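Local coordinates for multidrug resistance protein (PDB 1YC9), which forms an outer membrane efflux channel of the outer membrane factor family and could contribute to resistance to puromycin, acriflavine and tetraphenylarsonium chloride, at residues 212-217 with 229-234; 33-38 with 237-242; 41-46 with 141-146; 150-155 with 422-427; 162-167 with 203-208. The protein carries 1 engineered substitution. One frame throughout, in Å; residues are numbered along the deposited sequence.

Contact 1 (212-217 with 229-234); sequences SIQLQK and DRAASI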
# COMPACT_ATOMS: atom_id res chain seq x y z
N SER A 212 -4.96 -21.79 16.21
CA SER A 212 -4.07 -20.62 16.11
C SER A 212 -2.59 -21.01 16.14
O SER A 212 -1.78 -20.46 15.39
CB SER A 212 -4.37 -19.62 17.21
OG SER A 212 -5.69 -19.16 17.14
N ILE A 213 -2.24 -21.94 17.01
CA ILE A 213 -0.85 -22.41 17.08
C ILE A 213 -0.42 -22.96 15.74
O ILE A 213 0.67 -22.63 15.23
CB ILE A 213 -0.64 -23.45 18.22
CG1 ILE A 213 -0.65 -22.75 19.56
CG2 ILE A 213 0.66 -24.26 18.00
CD1 ILE A 213 -0.67 -23.66 20.84
N GLN A 214 -1.26 -23.80 15.14
CA GLN A 214 -0.91 -24.38 13.87
C GLN A 214 -0.86 -23.34 12.75
O GLN A 214 0.05 -23.38 11.93
CB GLN A 214 -1.83 -25.53 13.48
CG GLN A 214 -1.45 -26.17 12.14
CD GLN A 214 -0.08 -26.85 12.15
OE1 GLN A 214 0.77 -26.58 11.26
NE2 GLN A 214 0.17 -27.70 13.16
N LEU A 215 -1.81 -22.40 12.74
CA LEU A 215 -1.77 -21.30 11.82
C LEU A 215 -0.51 -20.47 11.98
O LEU A 215 0.09 -20.05 10.99
CB LEU A 215 -2.98 -20.38 12.02
CG LEU A 215 -4.33 -21.00 11.65
CD1 LEU A 215 -5.43 -20.03 11.98
CD2 LEU A 215 -4.38 -21.45 10.15
N GLN A 216 -0.10 -20.26 13.20
CA GLN A 216 1.11 -19.50 13.46
C GLN A 216 2.37 -20.24 13.00
O GLN A 216 3.30 -19.64 12.45
CB GLN A 216 1.22 -19.16 14.91
CG GLN A 216 2.24 -18.05 15.14
CD GLN A 216 1.77 -16.67 14.63
OE1 GLN A 216 2.57 -15.78 14.57
NE2 GLN A 216 0.50 -16.51 14.26
N LYS A 217 2.39 -21.55 13.13
CA LYS A 217 3.48 -22.35 12.55
C LYS A 217 3.52 -22.28 11.02
O LYS A 217 4.60 -22.21 10.42
CB LYS A 217 3.38 -23.81 12.95
CG LYS A 217 3.65 -24.06 14.41
CD LYS A 217 3.29 -25.51 14.77
CE LYS A 217 3.69 -25.76 16.22
NZ LYS A 217 3.52 -27.16 16.63
N ASP A 229 5.52 -27.96 5.10
CA ASP A 229 6.26 -29.05 5.77
C ASP A 229 7.30 -28.61 6.82
O ASP A 229 7.64 -29.35 7.74
CB ASP A 229 7.03 -29.88 4.74
CG ASP A 229 6.19 -30.97 4.11
OD1 ASP A 229 5.03 -30.71 3.72
OD2 ASP A 229 6.63 -32.14 3.95
N ARG A 230 7.86 -27.43 6.63
CA ARG A 230 8.70 -26.82 7.64
C ARG A 230 7.93 -26.55 8.95
O ARG A 230 8.53 -26.50 10.05
CB ARG A 230 9.28 -25.50 7.11
CG ARG A 230 10.16 -24.75 8.05
CD ARG A 230 11.40 -25.58 8.45
NE ARG A 230 12.30 -24.92 9.38
CZ ARG A 230 12.23 -24.99 10.69
NH1 ARG A 230 13.17 -24.39 11.42
NH2 ARG A 230 11.24 -25.62 11.30
N ALA A 231 6.64 -26.31 8.83
CA ALA A 231 5.83 -26.01 10.01
C ALA A 231 5.70 -27.22 10.96
O ALA A 231 5.53 -27.05 12.18
CB ALA A 231 4.46 -25.52 9.57
N ALA A 232 5.85 -28.42 10.38
CA ALA A 232 5.66 -29.70 11.09
C ALA A 232 6.73 -29.98 12.09
O ALA A 232 6.54 -30.78 13.01
CB ALA A 232 5.60 -30.87 10.08
N SER A 233 7.86 -29.33 11.92
CA SER A 233 8.96 -29.52 12.83
C SER A 233 9.11 -28.32 13.76
O SER A 233 10.06 -28.23 14.51
CB SER A 233 10.24 -29.81 12.06
OG SER A 233 10.64 -28.69 11.30
N ILE A 234 8.17 -27.39 13.75
CA ILE A 234 8.24 -26.29 14.71
C ILE A 234 7.62 -26.70 16.03
O ILE A 234 6.48 -27.14 16.07
CB ILE A 234 7.56 -25.00 14.20
CG1 ILE A 234 8.23 -24.54 12.91
CG2 ILE A 234 7.64 -23.94 15.29
CD1 ILE A 234 7.56 -23.29 12.23
O HOH W 1 4.41 -28.58 14.37

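Contact 2 (33-38 with 237-242); sequences AQLNHL and PHITLT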
# COMPACT_ATOMS: atom_id res chain seq x y z
N ALA A 33 17.50 -21.93 20.28
CA ALA A 33 18.10 -22.34 19.03
C ALA A 33 17.19 -22.63 17.84
O ALA A 33 17.56 -22.36 16.71
CB ALA A 33 18.90 -23.67 19.28
N GLN A 34 15.99 -23.12 18.06
CA GLN A 34 14.82 -22.80 17.27
C GLN A 34 14.65 -21.46 16.60
O GLN A 34 14.57 -21.41 15.36
CB GLN A 34 13.51 -23.31 17.87
CG GLN A 34 12.49 -23.62 16.74
CD GLN A 34 11.20 -24.16 17.23
OE1 GLN A 34 10.58 -23.60 18.16
NE2 GLN A 34 10.75 -25.20 16.58
N LEU A 35 14.59 -20.41 17.39
CA LEU A 35 14.46 -19.07 16.82
C LEU A 35 15.67 -18.78 15.96
O LEU A 35 15.56 -18.33 14.82
CB LEU A 35 14.34 -18.05 17.94
CG LEU A 35 14.23 -16.59 17.47
CD1 LEU A 35 13.08 -16.46 16.46
CD2 LEU A 35 14.02 -15.68 18.65
N ASN A 36 16.85 -19.03 16.52
CA ASN A 36 18.10 -18.86 15.78
C ASN A 36 18.08 -19.53 14.43
O ASN A 36 18.48 -18.94 13.45
CB ASN A 36 19.27 -19.44 16.57
CG ASN A 36 19.56 -18.68 17.81
OD1 ASN A 36 18.96 -17.64 18.07
ND2 ASN A 36 20.50 -19.19 18.61
N HIS A 37 17.63 -20.78 14.39
CA HIS A 37 17.61 -21.54 13.16
C HIS A 37 16.62 -20.98 12.11
O HIS A 37 16.94 -20.90 10.91
CB HIS A 37 17.28 -22.99 13.43
CG HIS A 37 17.88 -23.93 12.43
ND1 HIS A 37 17.27 -24.24 11.23
CD2 HIS A 37 19.06 -24.61 12.44
CE1 HIS A 37 18.04 -25.06 10.54
NE2 HIS A 37 19.13 -25.31 11.25
N LEU A 38 15.43 -20.59 12.57
CA LEU A 38 14.43 -19.96 11.71
C LEU A 38 14.97 -18.69 11.08
O LEU A 38 14.87 -18.52 9.87
CB LEU A 38 13.16 -19.64 12.53
CG LEU A 38 12.33 -20.86 12.92
CD1 LEU A 38 11.30 -20.52 13.97
CD2 LEU A 38 11.67 -21.45 11.70
N PRO A 237 8.32 -22.78 21.76
CA PRO A 237 9.45 -21.89 22.05
C PRO A 237 9.96 -21.99 23.48
O PRO A 237 9.19 -22.34 24.39
CB PRO A 237 8.87 -20.49 21.84
CG PRO A 237 7.72 -20.71 20.89
CD PRO A 237 7.12 -22.00 21.37
N HIS A 238 11.21 -21.65 23.67
CA HIS A 238 11.83 -21.60 25.00
C HIS A 238 12.70 -20.38 24.98
O HIS A 238 13.89 -20.47 24.74
CB HIS A 238 12.64 -22.90 25.27
CG HIS A 238 11.81 -24.15 25.15
ND1 HIS A 238 10.86 -24.51 26.08
CD2 HIS A 238 11.77 -25.10 24.19
CE1 HIS A 238 10.29 -25.65 25.72
NE2 HIS A 238 10.82 -26.02 24.56
N ILE A 239 12.08 -19.23 25.18
CA ILE A 239 12.71 -17.93 25.14
C ILE A 239 13.23 -17.54 26.52
O ILE A 239 12.50 -17.63 27.51
CB ILE A 239 11.66 -16.87 24.64
CG1 ILE A 239 11.33 -17.08 23.16
CG2 ILE A 239 12.08 -15.40 24.95
CD1 ILE A 239 12.42 -16.69 22.23
N THR A 240 14.48 -17.09 26.58
CA THR A 240 15.04 -16.51 27.79
C THR A 240 15.10 -15.02 27.61
O THR A 240 15.76 -14.52 26.72
CB THR A 240 16.46 -17.10 28.08
OG1 THR A 240 16.33 -18.49 28.37
CG2 THR A 240 17.06 -16.48 29.32
N LEU A 241 14.39 -14.32 28.47
CA LEU A 241 14.34 -12.88 28.47
C LEU A 241 15.22 -12.36 29.57
O LEU A 241 14.99 -12.67 30.73
CB LEU A 241 12.90 -12.45 28.72
CG LEU A 241 12.28 -11.33 27.90
CD1 LEU A 241 12.61 -11.52 26.42
CD2 LEU A 241 10.79 -11.32 28.15
N THR A 242 16.21 -11.55 29.21
CA THR A 242 17.10 -10.85 30.14
C THR A 242 16.83 -9.35 30.04
O THR A 242 16.76 -8.83 28.92
CB THR A 242 18.56 -11.09 29.72
OG1 THR A 242 18.88 -12.48 29.80
CG2 THR A 242 19.54 -10.42 30.68

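Contact 3 (41-46 with 141-146); sequences EALQHS and LMISTS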
# COMPACT_ATOMS: atom_id res chain seq x y z
N GLU A 41 17.93 -19.57 8.59
CA GLU A 41 17.37 -20.12 7.36
C GLU A 41 16.88 -19.02 6.42
O GLU A 41 17.20 -19.03 5.22
CB GLU A 41 16.20 -21.08 7.64
CG GLU A 41 16.58 -22.43 8.20
CD GLU A 41 15.34 -23.15 8.77
OE1 GLU A 41 14.37 -23.36 8.03
OE2 GLU A 41 15.32 -23.48 9.96
N ALA A 42 16.07 -18.11 6.96
CA ALA A 42 15.49 -17.01 6.20
C ALA A 42 16.57 -16.09 5.64
O ALA A 42 16.43 -15.60 4.55
CB ALA A 42 14.55 -16.19 7.06
N LEU A 43 17.63 -15.82 6.42
CA LEU A 43 18.71 -14.95 5.96
C LEU A 43 19.73 -15.62 5.00
O LEU A 43 20.55 -14.94 4.40
CB LEU A 43 19.42 -14.35 7.18
CG LEU A 43 18.54 -13.37 7.99
CD1 LEU A 43 19.34 -12.79 9.18
CD2 LEU A 43 17.93 -12.24 7.15
N GLN A 44 19.66 -16.94 4.86
CA GLN A 44 20.56 -17.65 3.96
C GLN A 44 19.96 -17.77 2.56
O GLN A 44 20.61 -17.49 1.56
CB GLN A 44 20.88 -19.04 4.52
CG GLN A 44 22.08 -19.71 3.86
N HIS A 45 18.70 -18.20 2.52
CA HIS A 45 17.95 -18.30 1.30
C HIS A 45 16.46 -18.24 1.65
O HIS A 45 15.96 -19.06 2.41
CB HIS A 45 18.25 -19.61 0.55
CG HIS A 45 17.75 -19.62 -0.87
ND1 HIS A 45 16.52 -20.15 -1.23
CD2 HIS A 45 18.29 -19.12 -2.01
CE1 HIS A 45 16.34 -19.99 -2.53
NE2 HIS A 45 17.39 -19.36 -3.03
N SER A 46 15.77 -17.24 1.11
CA SER A 46 14.31 -17.09 1.21
C SER A 46 13.96 -16.05 0.15
O SER A 46 14.82 -15.27 -0.23
CB SER A 46 13.88 -16.64 2.59
OG SER A 46 14.26 -15.29 2.89
N LEU A 141 16.58 -6.46 8.67
CA LEU A 141 15.87 -6.19 9.92
C LEU A 141 14.40 -6.56 9.82
O LEU A 141 13.83 -7.09 10.77
CB LEU A 141 15.99 -4.71 10.29
CG LEU A 141 16.07 -4.18 11.72
CD1 LEU A 141 14.98 -3.13 12.02
CD2 LEU A 141 16.24 -5.23 12.84
N MET A 142 13.79 -6.27 8.68
CA MET A 142 12.38 -6.55 8.47
C MET A 142 12.11 -8.05 8.44
O MET A 142 11.08 -8.52 8.91
CB MET A 142 11.88 -5.90 7.18
CG MET A 142 10.43 -6.21 6.84
SD MET A 142 9.85 -5.32 5.39
CE MET A 142 10.97 -5.94 4.14
N ILE A 143 13.06 -8.80 7.89
CA ILE A 143 12.99 -10.26 7.87
C ILE A 143 13.14 -10.85 9.27
O ILE A 143 12.31 -11.65 9.73
CB ILE A 143 14.05 -10.84 6.91
CG1 ILE A 143 13.69 -10.48 5.46
CG2 ILE A 143 14.14 -12.35 7.00
CD1 ILE A 143 14.84 -10.66 4.49
N SER A 144 14.20 -10.45 9.97
CA SER A 144 14.46 -11.07 11.25
C SER A 144 13.40 -10.68 12.26
O SER A 144 12.95 -11.51 13.02
CB SER A 144 15.87 -10.69 11.73
OG SER A 144 15.95 -9.29 11.81
N THR A 145 12.98 -9.42 12.29
CA THR A 145 11.99 -8.99 13.25
C THR A 145 10.62 -9.58 12.91
O THR A 145 9.85 -9.84 13.83
CB THR A 145 11.88 -7.48 13.43
OG1 THR A 145 11.50 -6.85 12.19
CG2 THR A 145 13.19 -6.89 13.82
N SER A 146 10.30 -9.76 11.62
CA SER A 146 8.99 -10.33 11.27
C SER A 146 8.89 -11.76 11.80
O SER A 146 7.91 -12.12 12.41
CB SER A 146 8.71 -10.22 9.77
OG SER A 146 9.54 -11.11 9.08

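Contact 4 (150-155 with 422-427); sequences AYAELA and AFSLDL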
# COMPACT_ATOMS: atom_id res chain seq x y z
N ALA A 150 6.51 -13.07 14.95
CA ALA A 150 5.65 -14.22 14.71
C ALA A 150 5.93 -15.31 15.76
O ALA A 150 5.00 -15.92 16.30
CB ALA A 150 5.78 -14.71 13.30
N TYR A 151 7.20 -15.41 16.16
CA TYR A 151 7.64 -16.33 17.18
C TYR A 151 7.14 -15.95 18.57
O TYR A 151 6.71 -16.81 19.33
CB TYR A 151 9.17 -16.44 17.14
CG TYR A 151 9.73 -17.71 17.74
CD1 TYR A 151 9.66 -18.92 17.06
CD2 TYR A 151 10.38 -17.68 18.97
CE1 TYR A 151 10.19 -20.08 17.60
CE2 TYR A 151 10.92 -18.82 19.50
CZ TYR A 151 10.82 -20.01 18.82
OH TYR A 151 11.35 -21.13 19.37
N ALA A 152 7.15 -14.65 18.87
CA ALA A 152 6.59 -14.12 20.06
C ALA A 152 5.13 -14.52 20.21
O ALA A 152 4.70 -14.89 21.30
CB ALA A 152 6.71 -12.61 20.12
N GLU A 153 4.41 -14.45 19.10
CA GLU A 153 3.02 -14.81 19.11
C GLU A 153 2.87 -16.31 19.31
O GLU A 153 1.99 -16.73 20.06
CB GLU A 153 2.38 -14.37 17.80
CG GLU A 153 0.91 -14.75 17.67
CD GLU A 153 -0.02 -14.18 18.73
OE1 GLU A 153 -1.19 -14.60 18.67
OE2 GLU A 153 0.33 -13.39 19.65
N LEU A 154 3.71 -17.09 18.65
CA LEU A 154 3.70 -18.55 18.83
C LEU A 154 3.87 -18.87 20.33
O LEU A 154 3.15 -19.67 20.89
CB LEU A 154 4.78 -19.23 18.01
CG LEU A 154 4.77 -20.74 18.06
CD1 LEU A 154 3.48 -21.28 17.42
CD2 LEU A 154 5.94 -21.33 17.35
N ALA A 155 4.81 -18.21 20.99
CA ALA A 155 5.08 -18.45 22.41
C ALA A 155 3.88 -18.09 23.28
O ALA A 155 3.57 -18.81 24.28
CB ALA A 155 6.30 -17.67 22.87
N ALA A 422 6.42 -8.58 27.34
CA ALA A 422 7.81 -8.22 27.70
C ALA A 422 8.75 -8.60 26.57
O ALA A 422 9.63 -7.83 26.19
CB ALA A 422 8.21 -8.88 28.99
N PHE A 423 8.55 -9.78 25.99
CA PHE A 423 9.31 -10.22 24.85
C PHE A 423 9.03 -9.32 23.64
O PHE A 423 9.97 -8.84 23.01
CB PHE A 423 9.02 -11.68 24.56
CG PHE A 423 9.80 -12.30 23.40
CD1 PHE A 423 11.09 -11.90 23.06
CD2 PHE A 423 9.21 -13.30 22.66
CE1 PHE A 423 11.78 -12.54 22.04
CE2 PHE A 423 9.88 -13.93 21.61
CZ PHE A 423 11.18 -13.53 21.27
N SER A 424 7.75 -9.05 23.37
CA SER A 424 7.37 -8.20 22.27
C SER A 424 7.97 -6.83 22.34
O SER A 424 8.41 -6.30 21.31
CB SER A 424 5.84 -8.11 22.17
OG SER A 424 5.36 -9.39 21.73
N LEU A 425 8.00 -6.26 23.54
CA LEU A 425 8.61 -4.94 23.76
C LEU A 425 10.11 -4.94 23.58
O LEU A 425 10.69 -3.92 23.15
CB LEU A 425 8.22 -4.36 25.12
CG LEU A 425 6.78 -3.88 25.13
CD1 LEU A 425 6.41 -3.47 26.55
CD2 LEU A 425 6.54 -2.74 24.09
N ASP A 426 10.75 -6.05 23.93
CA ASP A 426 12.18 -6.14 23.71
C ASP A 426 12.42 -6.13 22.22
O ASP A 426 13.33 -5.47 21.71
CB ASP A 426 12.79 -7.38 24.38
CG ASP A 426 14.29 -7.24 24.57
OD1 ASP A 426 14.68 -6.26 25.24
OD2 ASP A 426 15.11 -8.01 24.06
N LEU A 427 11.62 -6.90 21.47
CA LEU A 427 11.73 -6.88 20.04
C LEU A 427 11.39 -5.52 19.44
O LEU A 427 12.01 -5.11 18.47
CB LEU A 427 10.86 -7.99 19.41
CG LEU A 427 11.15 -9.43 19.80
CD1 LEU A 427 10.01 -10.36 19.24
CD2 LEU A 427 12.49 -9.87 19.23

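Contact 5 (162-167 with 203-208); sequences ETVHAA and EAELLG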
# COMPACT_ATOMS: atom_id res chain seq x y z
N GLU A 162 -1.22 -23.77 27.58
CA GLU A 162 -0.93 -24.43 28.85
C GLU A 162 -1.96 -24.01 29.91
O GLU A 162 -2.53 -24.85 30.65
CB GLU A 162 0.47 -24.08 29.31
CG GLU A 162 1.01 -25.02 30.36
CD GLU A 162 2.50 -24.82 30.56
OE1 GLU A 162 2.81 -23.88 31.29
OE2 GLU A 162 3.33 -25.59 30.00
N THR A 163 -2.21 -22.72 29.97
CA THR A 163 -3.17 -22.13 30.92
C THR A 163 -4.60 -22.65 30.76
O THR A 163 -5.29 -23.03 31.76
CB THR A 163 -3.15 -20.63 30.73
OG1 THR A 163 -1.84 -20.14 31.04
CG2 THR A 163 -4.09 -19.91 31.69
N VAL A 164 -5.04 -22.72 29.51
CA VAL A 164 -6.41 -23.14 29.23
C VAL A 164 -6.55 -24.68 29.40
O VAL A 164 -7.56 -25.16 29.92
CB VAL A 164 -6.89 -22.60 27.85
CG1 VAL A 164 -8.24 -23.20 27.43
CG2 VAL A 164 -7.00 -21.08 27.87
N HIS A 165 -5.55 -25.43 28.98
CA HIS A 165 -5.55 -26.88 29.17
C HIS A 165 -5.60 -27.23 30.67
O HIS A 165 -6.39 -28.09 31.08
CB HIS A 165 -4.34 -27.51 28.48
CG HIS A 165 -4.21 -28.97 28.70
ND1 HIS A 165 -3.73 -29.50 29.88
CD2 HIS A 165 -4.44 -30.03 27.88
CE1 HIS A 165 -3.72 -30.82 29.79
NE2 HIS A 165 -4.13 -31.16 28.58
N ALA A 166 -4.80 -26.54 31.48
CA ALA A 166 -4.80 -26.76 32.94
C ALA A 166 -6.14 -26.40 33.54
O ALA A 166 -6.66 -27.16 34.40
CB ALA A 166 -3.70 -25.98 33.62
N ALA A 167 -6.72 -25.28 33.11
CA ALA A 167 -8.05 -24.94 33.55
C ALA A 167 -9.07 -26.02 33.13
O ALA A 167 -9.95 -26.36 33.93
CB ALA A 167 -8.51 -23.57 33.06
N GLU A 203 -12.98 -26.13 26.69
CA GLU A 203 -12.40 -26.98 25.68
C GLU A 203 -12.50 -26.37 24.27
O GLU A 203 -11.57 -26.51 23.48
CB GLU A 203 -13.02 -28.38 25.65
CG GLU A 203 -12.10 -29.32 24.88
CD GLU A 203 -12.40 -30.78 25.11
OE1 GLU A 203 -13.10 -31.11 26.09
OE2 GLU A 203 -11.94 -31.58 24.30
N ALA A 204 -13.62 -25.74 23.96
CA ALA A 204 -13.76 -25.04 22.69
C ALA A 204 -12.71 -23.94 22.53
O ALA A 204 -12.10 -23.83 21.47
CB ALA A 204 -15.12 -24.46 22.56
N GLU A 205 -12.46 -23.21 23.60
CA GLU A 205 -11.37 -22.21 23.63
C GLU A 205 -10.01 -22.83 23.38
O GLU A 205 -9.23 -22.33 22.56
CB GLU A 205 -11.41 -21.44 24.94
CG GLU A 205 -10.50 -20.22 24.98
CD GLU A 205 -11.19 -18.91 24.59
OE1 GLU A 205 -12.41 -18.90 24.28
OE2 GLU A 205 -10.50 -17.87 24.57
N LEU A 206 -9.71 -23.95 24.02
CA LEU A 206 -8.51 -24.69 23.78
C LEU A 206 -8.32 -25.14 22.32
O LEU A 206 -7.18 -25.06 21.77
CB LEU A 206 -8.44 -25.90 24.71
CG LEU A 206 -7.19 -26.77 24.64
CD1 LEU A 206 -5.94 -25.99 24.94
CD2 LEU A 206 -7.29 -28.02 25.56
N LEU A 207 -9.42 -25.56 21.69
CA LEU A 207 -9.33 -26.02 20.33
C LEU A 207 -9.01 -24.85 19.40
O LEU A 207 -8.20 -25.00 18.48
CB LEU A 207 -10.62 -26.71 19.92
CG LEU A 207 -10.85 -28.09 20.55
CD1 LEU A 207 -12.19 -28.58 20.08
CD2 LEU A 207 -9.77 -29.12 20.18
N GLY A 208 -9.58 -23.71 19.71
CA GLY A 208 -9.32 -22.48 18.97
C GLY A 208 -7.86 -22.08 19.12
O GLY A 208 -7.24 -21.72 18.13

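Contact 1 (212-217 with 229-234)
Lys217, near the end of helix 189-223, meets Ala231 and Ile234 of the loop that follows, and the contact divides into a polar and an apolar part. In the polar part the ammonium group gives a weak hydrogen bond from Lys217 NZ to Ile234 O, 3.0 Å long. A water accepts from Lys217 NZ at 2.8 Å and donates to Ala231 O at 2.9 Å, so the amine also reaches a second carbonyl indirectly. The strongest polar partner of that nitrogen is the hydroxyl of Tyr158 on helix 117-183.

The apolar part uses the stem of the lysine. Its chain is fully extended beyond CG (chi2 170°, chi3 175°) and runs past Ile234 in the opposite sense, with Lys217 CG 4.0 Å from Ile234 CB. At the root of the side chain, Lys217 CB lies 3.9 Å from Ala231 CB. Ala231 CB also sits 3.4 Å from Lys217 O, methyl against carbonyl oxygen. Leu154 and Leu220 extend this greasy surface around Ile234.

The lysine thus serves two environments: its methylenes pack against aliphatic carbon, while its amine meets neutral oxygens of the loop, of Tyr158 and of a water, so the link is polar but not ionic.

Contact 2 (33-38 with 237-242)
Gln34 and Pro237 give the closest CA pair, 7.2 Å apart, where 237-242 runs past the first turns of helix 33-44; the passing chain has largely extended backbone angles but forms no regular strand here. No hydrogen bond joins the two segments, and together they bury just 96 Å² against each other.

The defined side-chain touch is aliphatic. Leu35 CD2 meets Ile239 CD1 at 4.0 Å, a methyl-to-methyl contact in which the two side chains meet at a slant. Leu35 points from the helix toward the loop, with CG placed opposite the backbone N (chi1 179°). Ile239 does not start out in that direction; a bend at its second torsion (chi2 -72°) carries CD1 to the leucine. At the other end of the contact Gln34 points toward Pro237, a looser approach without a close atomic touch, and each of these two has somewhat less surface buried than Leu35 or Ile239.

The neighbours complete both ends. Tyr151 of helix 117-183 touches Leu35 and Pro237, while Phe423 of helix 398-433 touches Ile239. Polar links to the loop come instead from the residues before the helix: His238 N bonds to Asp32 OD1, and Thr240 pairs through its backbone with Tyr30.

Direct adhesion between the segments is thus weak and nonpolar, and their spacing probably owes as much to these shared aromatic and backbone partners as to the methyl pair itself.

Contact 3 (41-46 with 141-146)
Ile143, on the long helix 117-183, presents its CG2 methyl to two residues at the end of helix 33-44. Ile143 CG2 lies 3.9 Å from Ala42 CB and 3.8 Å from Leu43 CD2, ordinary van der Waals distances that mark the tight part of the contact. Because CG2 stands opposite the backbone N of Ile143, it projects across to the other helix and can serve both partners. Leu43 comes alongside rather than end on: it slides past Ile143 in the opposite direction, and its CD2 also stands 4.1 Å from Ile143 CB. The nearest backbones, at Ala42 and Ile143, keep their CA atoms 7.4 Å apart, and no hydrogen bond crosses between the segments.

Away from this centre the contact soon thins out. Met142 on one segment, and Gln44 and His45 on the other, are exposed. Glu41 turns to a different task, a salt bridge with Arg230. Trp27 touches Leu43 and Ser144, covering part of the margin with the N-terminal loop.

Several hydroxyls bond to carbonyls of their own segment. Ser46 OG donates to Ala42 O over 2.7 Å, lying in the carbonyl plane on a lone pair. On the other helix Thr145 OG1 donates to Leu141 O at 2.7 Å, reaching it from the face opposite to Thr145 N.

Ser46 OG also makes a weak bond to Leu49 N: this is a serine N-cap at the junction of two successive helices, 33-44 and 47-67, packed on the long helix 117-183 of the helical domain of an outer membrane factor.

Contact 4 (150-155 with 422-427)
Ala152 and Phe423 lie at the centre of a buried, nearly antiparallel helix pair, in which helix 117-183 from the first half of the chain packs against helix 398-433 near its end. The pair belongs to the helical barrel of the outer membrane factor fold and joins helices from both halves of the chain. The axes of the short segments come within 9.8 Å at an angle of 174°, and the CA atoms of Ala152 and Ser424 are 6.4 Å apart.

The small side chain of Ala152 enters among three residues of the other helix. Ala152 CB is 3.6 Å from Phe423 CD2, and Ala152 CA is equally close to Phe423 CE2, so the CD2-CE2 bond of the ring lies close to both the methyl and the CA, at a slant. Ser424 OG approaches the methyl at 3.8 Å, and Leu427 CD1 completes the surround at 4.1 Å. Phe423 reaches across because CG lies opposite its backbone N (chi1 -178°). Leu427 CD1 rests 3.9 Å above one face of that ring, offset toward its rim.

Beyond the pair, Tyr30 meets Phe423 edge-to-face.

With no hydrogen bond between the segments, the attraction is dispersive, and Ala152 and Phe423 supply most of the buried surface.

Contact 5 (162-167 with 203-208)
Leu206 and Val164 carry most of this contact between helices 117-183 and 189-223, two consecutive antiparallel helices of the long helical barrel by which outer membrane factors of the TolC type extend into the periplasm. The short segments approach to 9.2 Å between axes and cross at -154°, the left-handed sense found in antiparallel coiled coils. Their closest CA atoms, those of Val164 and Leu206, are 6.0 Å apart.

Leu206 buries the largest area, 68 Å², and Val164 follows with 59 Å². These two side chains slide past each other in opposite directions. Val164 CG1, set opposite its own backbone N (chi1 171°), is directed at the root of the leucine: it lies 3.8 Å from Leu206 CB and at the same distance from Leu206 N. Val202 and Ile209 flank the valine on the same neighbouring helix.

His165 supplies the third, smaller share, 35 Å², at the exposed margin. The far end of Leu206, beyond the valine, leans over the start of the histidine side chain.

The carboxylate of Glu205 is engaged outside the pair: its CB grazes the valine and OE2 forms a salt bridge with Arg413 of helix 398-433. Ala204 and Leu207 pack on Thr373 and Ala368 of a second subunit, so helix 189-223 works at once inside its own chain and at the subunit interface.

Both methyls of the leucine face the base of the histidine from the same side: Leu206 CD1 stands 4.1 Å from His165 N, while Leu206 CD2 lies 4.2 Å from His165 CD2 on the imidazole.

Overall arrangement
From the N terminus, helix 33-44 opens contacts 2 and 3. Contact 3 closes first, at 141-146, after the first pair of strands. Further along helix 117-183, contact 4 opens at 150-155 and contact 5 at 162-167. Contact 5 closes on helix 189-223 at 203-208, and contact 1 then opens and closes a short loop. Contact 2 closes just afterwards at 237-242, enclosing contacts 3, 5 and 1 in series. It crosses contact 4, which closes only at 422-427, also encloses contacts 5 and 1, and so spans both halves of the chain. Contacts 1 and 3 are bridged by charge, and contacts 2 and 4 touch directly.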